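Local atomic coordinates of aspartokinase 1, chloroplastic (Arabidopsis thaliana, PDB entry 2CDQ), a protein that catalyses the ATP-dependent phosphorylation of L-aspartate to 4-phospho-L-aspartate, the first step of the aspartate-family route to lysine, threonine, methionine and isoleucine. Residues I27-K32 with P55-V60; P59-S64 with V209-G214. One frame throughout, in Å; residues are numbered along the deposited sequence.

Contact 1. Residues I27-K32 with P55-V60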
loop_
_atom_site.group_PDB
_atom_site.type_symbol
_atom_site.label_atom_id
_atom_site.label_comp_id
_atom_site.label_asym_id
_atom_site.label_seq_id
_atom_site.Cartn_x
_atom_site.Cartn_y
_atom_site.Cartn_z
ATOM N N ILE A 27 -9.829 15.840 -42.725
ATOM C CA ILE A 27 -10.063 14.678 -41.861
ATOM C C ILE A 27 -10.914 15.126 -40.667
ATOM O O ILE A 27 -10.610 16.146 -40.045
ATOM C CB ILE A 27 -8.722 14.071 -41.348
ATOM C CG1 ILE A 27 -7.805 13.658 -42.510
ATOM C CG2 ILE A 27 -8.976 12.908 -40.396
ATOM C CD1 ILE A 27 -8.195 12.370 -43.223
ATOM N N THR A 28 -11.975 14.379 -40.353
ATOM C CA THR A 28 -12.909 14.785 -39.285
ATOM C C THR A 28 -12.749 14.031 -37.966
ATOM O O THR A 28 -13.031 14.584 -36.898
ATOM C CB THR A 28 -14.393 14.703 -39.731
ATOM O OG1 THR A 28 -14.629 13.466 -40.417
ATOM C CG2 THR A 28 -14.747 15.871 -40.642
ATOM N N CYS A 29 -12.302 12.778 -38.046
ATOM C CA CYS A 29 -12.143 11.917 -36.869
ATOM C C CYS A 29 -11.318 10.667 -37.169
ATOM O O CYS A 29 -11.091 10.315 -38.331
ATOM C CB CYS A 29 -13.510 11.495 -36.325
ATOM S SG CYS A 29 -14.481 10.586 -37.538
ATOM N N VAL A 30 -10.883 10.003 -36.102
ATOM C CA VAL A 30 -10.179 8.726 -36.191
ATOM C C VAL A 30 -11.025 7.606 -35.572
ATOM O O VAL A 30 -11.574 7.758 -34.479
ATOM C CB VAL A 30 -8.759 8.799 -35.558
ATOM C CG1 VAL A 30 -8.775 9.584 -34.252
ATOM C CG2 VAL A 30 -8.185 7.414 -35.347
ATOM N N MET A 31 -11.147 6.497 -36.299
ATOM C CA MET A 31 -11.893 5.333 -35.824
ATOM C C MET A 31 -10.949 4.158 -35.630
ATOM O O MET A 31 -10.213 3.778 -36.545
ATOM C CB MET A 31 -13.013 4.973 -36.798
ATOM C CG MET A 31 -13.986 6.116 -37.043
ATOM S SD MET A 31 -15.080 5.817 -38.433
ATOM C CE MET A 31 -16.531 5.214 -37.597
ATOM N N LYS A 32 -10.960 3.608 -34.421
ATOM C CA LYS A 32 -10.088 2.500 -34.072
ATOM C C LYS A 32 -10.906 1.229 -33.962
ATOM O O LYS A 32 -11.980 1.220 -33.352
ATOM C CB LYS A 32 -9.365 2.781 -32.754
ATOM C CG LYS A 32 -8.457 1.659 -32.279
ATOM C CD LYS A 32 -9.198 0.667 -31.400
ATOM C CE LYS A 32 -8.314 -0.501 -31.037
ATOM N NZ LYS A 32 -8.730 -1.064 -29.728
ATOM N N PRO A 55 -20.987 9.090 -44.761
ATOM C CA PRO A 55 -20.286 9.663 -45.922
ATOM C C PRO A 55 -19.972 11.145 -45.717
ATOM O O PRO A 55 -19.007 11.666 -46.285
ATOM C CB PRO A 55 -21.290 9.482 -47.070
ATOM C CG PRO A 55 -22.343 8.539 -46.544
ATOM C CD PRO A 55 -22.395 8.795 -45.078
ATOM N N GLU A 56 -20.795 11.795 -44.899
ATOM C CA GLU A 56 -20.583 13.171 -44.450
ATOM C C GLU A 56 -19.444 13.293 -43.422
ATOM O O GLU A 56 -19.256 14.351 -42.818
ATOM C CB GLU A 56 -21.892 13.766 -43.887
ATOM C CG GLU A 56 -23.016 12.749 -43.529
ATOM C CD GLU A 56 -22.674 11.783 -42.380
ATOM O OE1 GLU A 56 -21.885 12.149 -41.480
ATOM O OE2 GLU A 56 -23.218 10.654 -42.374
ATOM N N GLU A 57 -18.691 12.209 -43.235
ATOM C CA GLU A 57 -17.548 12.179 -42.322
ATOM C C GLU A 57 -16.332 11.585 -43.045
ATOM O O GLU A 57 -16.471 10.637 -43.816
ATOM C CB GLU A 57 -17.897 11.346 -41.086
ATOM C CG GLU A 57 -17.191 11.758 -39.795
ATOM C CD GLU A 57 -17.916 12.860 -39.032
ATOM O OE1 GLU A 57 -19.149 12.997 -39.190
ATOM O OE2 GLU A 57 -17.246 13.586 -38.261
ATOM N N SER A 58 -15.152 12.155 -42.809
ATOM C CA SER A 58 -13.913 11.690 -43.448
ATOM C C SER A 58 -12.961 11.114 -42.400
ATOM O O SER A 58 -12.236 11.865 -41.742
ATOM C CB SER A 58 -13.221 12.833 -44.208
ATOM O OG SER A 58 -13.977 13.263 -45.327
ATOM N N PRO A 59 -12.953 9.776 -42.243
ATOM C CA PRO A 59 -12.254 9.157 -41.117
ATOM C C PRO A 59 -10.815 8.728 -41.395
ATOM O O PRO A 59 -10.424 8.554 -42.553
ATOM C CB PRO A 59 -13.106 7.921 -40.833
ATOM C CG PRO A 59 -13.720 7.558 -42.179
ATOM C CD PRO A 59 -13.607 8.766 -43.096
ATOM N N VAL A 60 -10.040 8.581 -40.322
ATOM C CA VAL A 60 -8.773 7.849 -40.356
ATOM C C VAL A 60 -9.010 6.530 -39.626
ATOM O O VAL A 60 -9.515 6.523 -38.505
ATOM C CB VAL A 60 -7.612 8.637 -39.689
ATOM C CG1 VAL A 60 -6.418 7.725 -39.399
ATOM C CG2 VAL A 60 -7.172 9.792 -40.573
#
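In Thr28, chi1 of 45° sets OG1 between the backbone N and the carbonyl carbon and presents it to residues 57-58, while Glu57 has CG roughly anti to its backbone N, and the bend at chi2 places CD beside Thr28 OG1 (3.6 Å). OG1 accepts a hydrogen bond from the backbone N of Ser58 at 2.8 Å, with 145° at the hydrogen. The reverse link is straighter: Thr28 N donates to Ser58 O at 173°. Together they tie Thr28 to Ser58 through both polar backbone atoms of the serine. The Glu57 chain crosses the threonine obliquely, and its CG also lies 3.7 Å from Cys29 SG; OE2 has a long, weak ion pair with Lys247.

Further on, the strands pair in parallel around Val30 and Val60. Val60 N donates to Cys29 O (2.8 Å) and Val60 O accepts from Met31 N (2.7 Å), so Val60 spends both its polar backbone atoms on the residues flanking Val30. Beside these bonds, CG2 of Ile27 meets CG2 of Val60 at 3.6 Å, the two side chains crossing at about a right angle. Met31 SD rests 3.8 Å from Pro59 CB. Leu246 and helix 232-244 cover Ile27 and Val30. This is the parallel strand pair of a beta-alpha-beta unit, strands 29-33 and 59-63 joined through helix 41-53, in the amino acid kinase domain.

Contact 2. Residues P59-S64 with V209-G214. With LYS (lysine), chain D.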
loop_
_atom_site.group_PDB
_atom_site.type_symbol
_atom_site.label_atom_id
_atom_site.label_comp_id
_atom_site.label_asym_id
_atom_site.label_seq_id
_atom_site.Cartn_x
_atom_site.Cartn_y
_atom_site.Cartn_z
ATOM N N PRO A 59 -12.953 9.776 -42.243
ATOM C CA PRO A 59 -12.254 9.157 -41.117
ATOM C C PRO A 59 -10.815 8.728 -41.395
ATOM O O PRO A 59 -10.424 8.554 -42.553
ATOM C CB PRO A 59 -13.106 7.921 -40.833
ATOM C CG PRO A 59 -13.720 7.558 -42.179
ATOM C CD PRO A 59 -13.607 8.766 -43.096
ATOM N N VAL A 60 -10.040 8.581 -40.322
ATOM C CA VAL A 60 -8.773 7.849 -40.356
ATOM C C VAL A 60 -9.010 6.530 -39.626
ATOM O O VAL A 60 -9.515 6.523 -38.505
ATOM C CB VAL A 60 -7.612 8.637 -39.689
ATOM C CG1 VAL A 60 -6.418 7.725 -39.399
ATOM C CG2 VAL A 60 -7.172 9.792 -40.573
ATOM N N ILE A 61 -8.663 5.419 -40.264
ATOM C CA ILE A 61 -8.927 4.109 -39.683
ATOM C C ILE A 61 -7.670 3.505 -39.065
ATOM O O ILE A 61 -6.622 3.420 -39.707
ATOM C CB ILE A 61 -9.561 3.146 -40.716
ATOM C CG1 ILE A 61 -10.748 3.816 -41.433
ATOM C CG2 ILE A 61 -9.965 1.817 -40.061
ATOM C CD1 ILE A 61 -11.952 4.180 -40.531
ATOM N N VAL A 62 -7.789 3.113 -37.801
ATOM C CA VAL A 62 -6.712 2.445 -37.084
ATOM C C VAL A 62 -7.112 0.995 -36.886
ATOM O O VAL A 62 -8.121 0.707 -36.233
ATOM C CB VAL A 62 -6.441 3.103 -35.706
ATOM C CG1 VAL A 62 -5.350 2.352 -34.955
ATOM C CG2 VAL A 62 -6.032 4.550 -35.879
ATOM N N LEU A 63 -6.325 0.084 -37.450
ATOM C CA LEU A 63 -6.618 -1.342 -37.340
ATOM C C LEU A 63 -5.622 -2.108 -36.490
ATOM O O LEU A 63 -4.411 -1.903 -36.586
ATOM C CB LEU A 63 -6.700 -2.005 -38.718
ATOM C CG LEU A 63 -7.830 -1.639 -39.673
ATOM C CD1 LEU A 63 -7.748 -2.552 -40.869
ATOM C CD2 LEU A 63 -9.189 -1.755 -39.004
ATOM N N SER A 64 -6.160 -3.001 -35.665
ATOM C CA SER A 64 -5.372 -4.035 -35.009
ATOM C C SER A 64 -5.099 -5.172 -35.999
ATOM O O SER A 64 -5.511 -5.096 -37.156
ATOM C CB SER A 64 -6.128 -4.565 -33.796
ATOM O OG SER A 64 -6.264 -3.556 -32.813
ATOM N N VAL A 209 -9.070 7.415 -47.769
ATOM C CA VAL A 209 -9.249 7.042 -46.359
ATOM C C VAL A 209 -8.001 6.313 -45.841
ATOM O O VAL A 209 -7.702 5.197 -46.284
ATOM C CB VAL A 209 -10.517 6.169 -46.139
ATOM C CG1 VAL A 209 -10.711 5.869 -44.660
ATOM C CG2 VAL A 209 -11.762 6.855 -46.712
ATOM N N PRO A 210 -7.258 6.952 -44.918
ATOM C CA PRO A 210 -6.042 6.350 -44.365
ATOM C C PRO A 210 -6.339 5.129 -43.484
ATOM O O PRO A 210 -7.236 5.175 -42.631
ATOM C CB PRO A 210 -5.426 7.487 -43.532
ATOM C CG PRO A 210 -6.124 8.736 -43.992
ATOM C CD PRO A 210 -7.502 8.287 -44.344
ATOM N N ILE A 211 -5.600 4.045 -43.715
ATOM C CA ILE A 211 -5.730 2.823 -42.931
ATOM C C ILE A 211 -4.387 2.549 -42.265
ATOM O O ILE A 211 -3.465 2.047 -42.907
ATOM C CB ILE A 211 -6.154 1.613 -43.813
ATOM C CG1 ILE A 211 -7.300 1.986 -44.771
ATOM C CG2 ILE A 211 -6.520 0.402 -42.950
ATOM C CD1 ILE A 211 -8.620 2.390 -44.108
ATOM N N VAL A 212 -4.286 2.890 -40.979
ATOM C CA VAL A 212 -3.011 2.853 -40.251
ATOM C C VAL A 212 -2.883 1.656 -39.293
ATOM O O VAL A 212 -3.824 1.322 -38.561
ATOM C CB VAL A 212 -2.769 4.166 -39.455
ATOM C CG1 VAL A 212 -1.289 4.327 -39.121
ATOM C CG2 VAL A 212 -3.256 5.379 -40.242
ATOM N N THR A 213 -1.705 1.025 -39.314
ATOM C CA THR A 213 -1.332 -0.028 -38.367
ATOM C C THR A 213 -1.319 0.548 -36.953
ATOM O O THR A 213 -0.890 1.685 -36.750
ATOM C CB THR A 213 0.068 -0.574 -38.665
ATOM O OG1 THR A 213 1.017 0.489 -38.549
ATOM C CG2 THR A 213 0.141 -1.168 -40.064
ATOM N N GLY A 214 -1.754 -0.243 -35.979
ATOM C CA GLY A 214 -2.091 0.305 -34.677
ATOM C C GLY A 214 -1.052 0.167 -33.587
ATOM O O GLY A 214 -0.915 1.033 -32.720
HETATM N N LYS D . -3.087 -5.839 -32.617
HETATM C CA LYS D . -3.420 -6.639 -31.403
HETATM C C LYS D . -4.925 -6.960 -31.320
HETATM O O LYS D . -5.482 -7.549 -32.250
HETATM C CB LYS D . -2.912 -5.930 -30.140
HETATM C CG LYS D . -3.206 -4.430 -30.090
HETATM C CD LYS D . -2.923 -3.856 -28.714
HETATM C CE LYS D . -3.950 -4.317 -27.687
HETATM N NZ LYS D . -3.651 -3.765 -26.338
HETATM O OXT LYS D . -5.633 -6.658 -30.354
#
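Ile61 and Ile211 lie side by side and point the same way in neighbouring parallel strands of the central sheet of the amino acid kinase fold. CD1 of Ile211 reaches CB of Ile61 at 3.6 Å, and its CG2, anti to the backbone N (chi1 -45° puts CG1 beside that N), approaches Leu63 CD1 at 3.8 Å. One isoleucine thus bridges two side chains of the strand next to it. Val209 adds CG1 against Ile61 CG1. On this face helix 137-161 supplies Thr152 against Ile211 and Phe155 against Leu63.

The opposite face carries Val60, Val62 and Val212. Pro210 CG packs on Val60 CG2 at 3.7 Å, the side chains crossing at about a right angle, and Val60 CG1 meets Val212 CG2. Helix 232-244 covers this face through Ile240, which touches both Val60 and Val62.

The backbone ladder sets this register: the axes of strands 59-63 and 209-213 approach to 4.7 Å, and their directions differ by 23°. Ile61 N donates to Pro210 O, Val212 N to Ile61 O, and Leu63 N to Val212 O, all within 16° of linear at the hydrogen. Farther along, Thr213 OG1 is hydrogen-bonded to Ala171 N, and its side chain touches the substrate-binding Glu148. Just after strand 59-63, Ser64 OG is hydrogen-bonded to Ser233 OG, and Ser64 CB stands 3.4 Å from carboxylate atom O of the bound lysine.

How the contacts relate
Strand 59-63 belongs to both contacts, pairing along one edge with strand 29-33 and along the other with strand 209-219; the contact centres are 10 Å apart. Pro59 and Val60 take part in each. Beyond the shared residues, contact 1 meets contact 2 where Met31 O lies 2.8 Å from Val62 N, a probable hydrogen bond, and where Val30 CG2 packs against Val62 CG2 at 3.6 Å. The strands lead toward the catalytic site: Lys32 and Ser64, by similarity ATP-binding, touch through their side chains. Ser64 lines the pocket of the bound lysine, which is hydrogen-bonded to Glu148, whereas the side chain of Val30 stays about 14 Å from that ligand.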